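Local structure of conserved hypothetical secreted protein (Helicobacter pylori, 4RNZ) at residues N110-Y122 against F151-S163. The protein is a cell shape-determining protein of the M23B metallopeptidase family that probably cleaves peptidoglycan peptides with the help of a bound zinc ion. Residues are numbered along the deposited sequence; the frame is centred on the assembly and turned at random.
Sequences NDPLLANQLMNAY and FGQPTIKMAMVSS
Gln-117 carries the polar part of the contact. Its chain runs out straight past CG (chi2 -173°), carrying the amide to the strand backbone. NE2 donates to Gln-153 OE1 at 3.0 Å and to Pro-154 O at 2.8 Å. Both acceptors lie in the Gln-117 amide plane, so the two bonds fix its rotation. The two amide planes differ by 28°, and Gln-153 OE1 is met slightly off its own plane. Pro-154 O is met from above its carbonyl plane and also accepts from Arg-309. One water donates to Gln-117 OE1 and accepts from Ile-156 N.

In the apolar packing, the Pro-154 ring abuts Leu-113 CB through CD at 3.8 Å and Leu-114 CB through CG. Ile-156 CG1 meets Leu-114 CD1, and its CD1 lies 3.7 Å from the aliphatic CB of Gln-117. Leu-118 CD1 meets Ala-159 CB at 3.8 Å.

At the helix end, Val-161 CG1 lies over one face of the Tyr-122 ring, displaced toward the rim, a CH-pi contact 4.2 Å from the centroid. Ala-159 CB sits at the ring edge. The Tyr-122 hydroxyl is hydrogen-bonded to Tyr-168 O.

Asp-111 N-caps the helix through Leu-113 N and, weakly, Leu-114 N; OD2 also forms a salt bridge with Arg-143. Helix 112-121 packs obliquely on one face of the antiparallel sheet of the second Csd3 domain, its axis 41° from that of strand 153-156.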
loop_
_atom_site.group_PDB
_atom_site.type_symbol
_atom_site.label_atom_id
_atom_site.label_comp_id
_atom_site.label_asym_id
_atom_site.label_seq_id
_atom_site.Cartn_x
_atom_site.Cartn_y
_atom_site.Cartn_z
ATOM N N ASN A 110 -8.534 7.627 -16.508
ATOM C CA ASN A 110 -9.281 6.401 -16.354
ATOM C C ASN A 110 -8.795 5.545 -15.169
ATOM O O ASN A 110 -8.834 4.315 -15.231
ATOM C CB ASN A 110 -9.244 5.602 -17.655
ATOM C CG ASN A 110 -10.315 4.540 -17.703
ATOM O OD1 ASN A 110 -11.484 4.789 -17.376
ATOM N ND2 ASN A 110 -9.927 3.338 -18.102
ATOM N N ASP A 111 -8.378 6.195 -14.084
ATOM C CA ASP A 111 -7.800 5.477 -12.952
ATOM C C ASP A 111 -8.409 5.807 -11.587
ATOM O O ASP A 111 -7.993 6.749 -10.921
ATOM C CB ASP A 111 -6.317 5.700 -12.887
ATOM C CG ASP A 111 -5.676 4.875 -11.776
ATOM O OD1 ASP A 111 -6.293 3.907 -11.297
ATOM O OD2 ASP A 111 -4.578 5.206 -11.391
ATOM N N PRO A 112 -9.346 4.979 -11.151
ATOM C CA PRO A 112 -9.948 5.087 -9.827
ATOM C C PRO A 112 -8.944 5.000 -8.680
ATOM O O PRO A 112 -9.151 5.608 -7.643
ATOM C CB PRO A 112 -10.950 3.930 -9.801
ATOM C CG PRO A 112 -11.286 3.696 -11.240
ATOM C CD PRO A 112 -9.994 3.932 -11.970
ATOM N N LEU A 113 -7.848 4.279 -8.868
ATOM C CA LEU A 113 -6.858 4.124 -7.806
ATOM C C LEU A 113 -6.217 5.466 -7.475
ATOM O O LEU A 113 -6.116 5.829 -6.307
ATOM C CB LEU A 113 -5.793 3.108 -8.199
ATOM C CG LEU A 113 -6.355 1.705 -8.482
ATOM C CD1 LEU A 113 -5.268 0.819 -9.073
ATOM C CD2 LEU A 113 -6.929 1.057 -7.244
ATOM N N LEU A 114 -5.797 6.192 -8.515
ATOM C CA LEU A 114 -5.192 7.514 -8.362
ATOM C C LEU A 114 -6.201 8.489 -7.761
ATOM O O LEU A 114 -5.848 9.292 -6.885
ATOM C CB LEU A 114 -4.687 8.050 -9.707
ATOM C CG LEU A 114 -3.992 9.403 -9.702
ATOM C CD1 LEU A 114 -2.679 9.357 -8.951
ATOM C CD2 LEU A 114 -3.739 9.883 -11.122
ATOM N N ALA A 115 -7.438 8.429 -8.251
ATOM C CA ALA A 115 -8.495 9.328 -7.791
ATOM C C ALA A 115 -8.745 9.101 -6.306
ATOM O O ALA A 115 -8.800 10.055 -5.531
ATOM C CB ALA A 115 -9.755 9.097 -8.603
ATOM N N ASN A 116 -8.841 7.842 -5.889
ATOM C CA ASN A 116 -9.035 7.509 -4.460
ATOM C C ASN A 116 -7.878 7.958 -3.579
ATOM O O ASN A 116 -8.095 8.405 -2.445
ATOM C CB ASN A 116 -9.174 5.995 -4.239
ATOM C CG ASN A 116 -10.434 5.418 -4.809
ATOM O OD1 ASN A 116 -11.415 6.119 -5.086
ATOM N ND2 ASN A 116 -10.436 4.101 -4.948
ATOM N N GLN A 117 -6.648 7.800 -4.080
ATOM C CA GLN A 117 -5.468 8.279 -3.367
ATOM C C GLN A 117 -5.517 9.787 -3.152
ATOM O O GLN A 117 -5.202 10.265 -2.066
ATOM C CB GLN A 117 -4.184 7.957 -4.109
ATOM C CG GLN A 117 -3.830 6.507 -4.060
ATOM C CD GLN A 117 -2.472 6.178 -4.653
ATOM O OE1 GLN A 117 -1.647 7.036 -4.914
ATOM N NE2 GLN A 117 -2.235 4.911 -4.826
ATOM N N LEU A 118 -5.940 10.534 -4.163
ATOM C CA LEU A 118 -6.069 11.996 -3.987
ATOM C C LEU A 118 -7.140 12.390 -2.969
ATOM O O LEU A 118 -6.899 13.260 -2.148
ATOM C CB LEU A 118 -6.330 12.711 -5.314
ATOM C CG LEU A 118 -6.122 14.224 -5.133
ATOM C CD1 LEU A 118 -4.660 14.612 -5.248
ATOM C CD2 LEU A 118 -6.951 14.993 -6.113
ATOM N N MET A 119 -8.315 11.773 -3.047
ATOM C CA MET A 119 -9.395 12.058 -2.117
ATOM C C MET A 119 -8.884 11.796 -0.700
ATOM O O MET A 119 -9.055 12.617 0.195
ATOM C CB MET A 119 -10.614 11.175 -2.374
ATOM C CG MET A 119 -11.278 11.268 -3.746
ATOM S SD MET A 119 -11.674 12.924 -4.360
ATOM C CE MET A 119 -10.152 13.334 -5.181
ATOM N N ASN A 120 -8.220 10.662 -0.521
ATOM C CA ASN A 120 -7.696 10.283 0.778
ATOM C C ASN A 120 -6.598 11.214 1.288
ATOM O O ASN A 120 -6.568 11.530 2.467
ATOM C CB ASN A 120 -7.238 8.811 0.771
ATOM C CG ASN A 120 -8.398 7.843 0.905
ATOM O OD1 ASN A 120 -9.327 8.080 1.676
ATOM N ND2 ASN A 120 -8.341 6.720 0.172
ATOM N N ALA A 121 -5.710 11.647 0.405
ATOM C CA ALA A 121 -4.620 12.535 0.752
ATOM C C ALA A 121 -5.131 13.889 1.221
ATOM O O ALA A 121 -4.504 14.527 2.040
ATOM C CB ALA A 121 -3.691 12.737 -0.434
ATOM N N TYR A 122 -6.251 14.322 0.662
ATOM C CA TYR A 122 -6.845 15.612 1.011
ATOM C C TYR A 122 -8.095 15.451 1.890
ATOM O O TYR A 122 -8.930 16.360 1.962
ATOM C CB TYR A 122 -7.166 16.378 -0.276
ATOM C CG TYR A 122 -5.963 17.051 -0.877
ATOM C CD1 TYR A 122 -5.547 18.306 -0.433
ATOM C CD2 TYR A 122 -5.224 16.442 -1.874
ATOM C CE1 TYR A 122 -4.427 18.927 -0.954
ATOM C CE2 TYR A 122 -4.118 17.064 -2.418
ATOM C CZ TYR A 122 -3.712 18.302 -1.958
ATOM O OH TYR A 122 -2.608 18.924 -2.505
ATOM N N PHE A 151 0.994 -2.516 -12.582
ATOM C CA PHE A 151 0.515 -3.370 -11.506
ATOM C C PHE A 151 0.565 -2.609 -10.192
ATOM O O PHE A 151 1.259 -1.600 -10.076
ATOM C CB PHE A 151 1.363 -4.650 -11.407
ATOM C CG PHE A 151 2.748 -4.414 -10.895
ATOM C CD1 PHE A 151 3.757 -4.029 -11.756
ATOM C CD2 PHE A 151 3.048 -4.578 -9.560
ATOM C CE1 PHE A 151 5.024 -3.783 -11.277
ATOM C CE2 PHE A 151 4.316 -4.357 -9.082
ATOM C CZ PHE A 151 5.306 -3.964 -9.941
ATOM N N GLY A 152 -0.150 -3.120 -9.197
ATOM C CA GLY A 152 -0.174 -2.502 -7.882
ATOM C C GLY A 152 -0.913 -1.176 -7.983
ATOM O O GLY A 152 -1.835 -1.032 -8.769
ATOM N N GLN A 153 -0.469 -0.184 -7.239
ATOM C CA GLN A 153 -1.155 1.098 -7.230
ATOM C C GLN A 153 -0.148 2.148 -7.615
ATOM O O GLN A 153 1.053 1.936 -7.504
ATOM C CB GLN A 153 -1.742 1.399 -5.834
ATOM C CG GLN A 153 -3.010 0.592 -5.484
ATOM C CD GLN A 153 -3.903 1.273 -4.438
ATOM O OE1 GLN A 153 -4.008 2.494 -4.371
ATOM N NE2 GLN A 153 -4.564 0.470 -3.631
ATOM N N PRO A 154 -0.637 3.316 -8.023
ATOM C CA PRO A 154 0.289 4.408 -8.272
ATOM C C PRO A 154 0.827 4.993 -6.981
ATOM O O PRO A 154 0.354 4.667 -5.872
ATOM C CB PRO A 154 -0.580 5.423 -9.034
ATOM C CG PRO A 154 -1.966 5.152 -8.575
ATOM C CD PRO A 154 -2.032 3.658 -8.375
ATOM N N THR A 155 1.822 5.851 -7.126
ATOM C CA THR A 155 2.389 6.564 -6.029
ATOM C C THR A 155 2.361 8.056 -6.371
ATOM O O THR A 155 2.923 8.473 -7.414
ATOM C CB THR A 155 3.830 6.083 -5.759
ATOM O OG1 THR A 155 3.804 4.690 -5.445
ATOM C CG2 THR A 155 4.452 6.813 -4.601
ATOM N N ILE A 156 1.712 8.853 -5.512
ATOM C CA ILE A 156 1.719 10.307 -5.674
ATOM C C ILE A 156 2.995 10.891 -5.126
ATOM O O ILE A 156 3.289 10.726 -3.948
ATOM C CB ILE A 156 0.521 10.951 -4.951
ATOM C CG1 ILE A 156 -0.770 10.551 -5.667
ATOM C CG2 ILE A 156 0.692 12.465 -4.875
ATOM C CD1 ILE A 156 -2.028 10.919 -4.902
ATOM N N LYS A 157 3.770 11.552 -5.978
ATOM C CA LYS A 157 4.996 12.211 -5.545
ATOM C C LYS A 157 4.737 13.641 -5.082
ATOM O O LYS A 157 5.346 14.108 -4.134
ATOM C CB LYS A 157 6.032 12.242 -6.680
ATOM C CG LYS A 157 6.342 10.891 -7.316
ATOM C CD LYS A 157 6.612 9.785 -6.300
ATOM C CE LYS A 157 7.775 10.091 -5.371
ATOM N NZ LYS A 157 9.053 10.332 -6.099
ATOM N N MET A 158 3.860 14.328 -5.807
ATOM C CA MET A 158 3.430 15.682 -5.464
ATOM C C MET A 158 1.984 15.890 -5.904
ATOM O O MET A 158 1.539 15.389 -6.953
ATOM C CB MET A 158 4.311 16.716 -6.142
ATOM C CG MET A 158 3.887 18.150 -5.837
ATOM S SD MET A 158 4.832 19.383 -6.741
ATOM C CE MET A 158 4.185 19.210 -8.380
ATOM N N ALA A 159 1.234 16.617 -5.086
ATOM C CA ALA A 159 -0.061 17.092 -5.516
ATOM C C ALA A 159 -0.254 18.537 -5.098
ATOM O O ALA A 159 0.391 19.019 -4.179
ATOM C CB ALA A 159 -1.173 16.214 -4.979
ATOM N N MET A 160 -1.134 19.215 -5.818
ATOM C CA MET A 160 -1.472 20.617 -5.559
ATOM C C MET A 160 -2.926 20.847 -5.952
ATOM O O MET A 160 -3.396 20.394 -7.017
ATOM C CB MET A 160 -0.559 21.564 -6.341
ATOM C CG MET A 160 -0.775 23.046 -6.026
ATOM S SD MET A 160 -2.148 23.794 -6.921
ATOM C CE MET A 160 -1.370 24.037 -8.512
ATOM N N VAL A 161 -3.663 21.498 -5.060
ATOM C CA VAL A 161 -4.990 22.001 -5.393
ATOM C C VAL A 161 -4.973 23.505 -5.071
ATOM O O VAL A 161 -4.323 23.931 -4.111
ATOM C CB VAL A 161 -6.123 21.247 -4.680
ATOM C CG1 VAL A 161 -5.972 19.739 -4.855
ATOM C CG2 VAL A 161 -6.187 21.615 -3.207
ATOM N N SER A 162 -5.607 24.299 -5.931
ATOM C CA SER A 162 -5.671 25.758 -5.779
ATOM C C SER A 162 -7.106 26.135 -5.502
ATOM O O SER A 162 -8.029 25.592 -6.108
ATOM C CB SER A 162 -5.248 26.468 -7.046
ATOM O OG SER A 162 -6.311 26.386 -7.978
ATOM N N SER A 163 -7.287 27.059 -4.575
ATOM C CA SER A 163 -8.605 27.562 -4.214
ATOM C C SER A 163 -8.403 29.024 -3.807
ATOM O O SER A 163 -7.520 29.341 -2.987
ATOM C CB SER A 163 -9.188 26.733 -3.070
ATOM O OG SER A 163 -10.468 27.188 -2.690
HETATM O O HOH W 1 -6.255 3.926 -4.265
HETATM O O HOH W 2 0.321 7.731 -3.196
#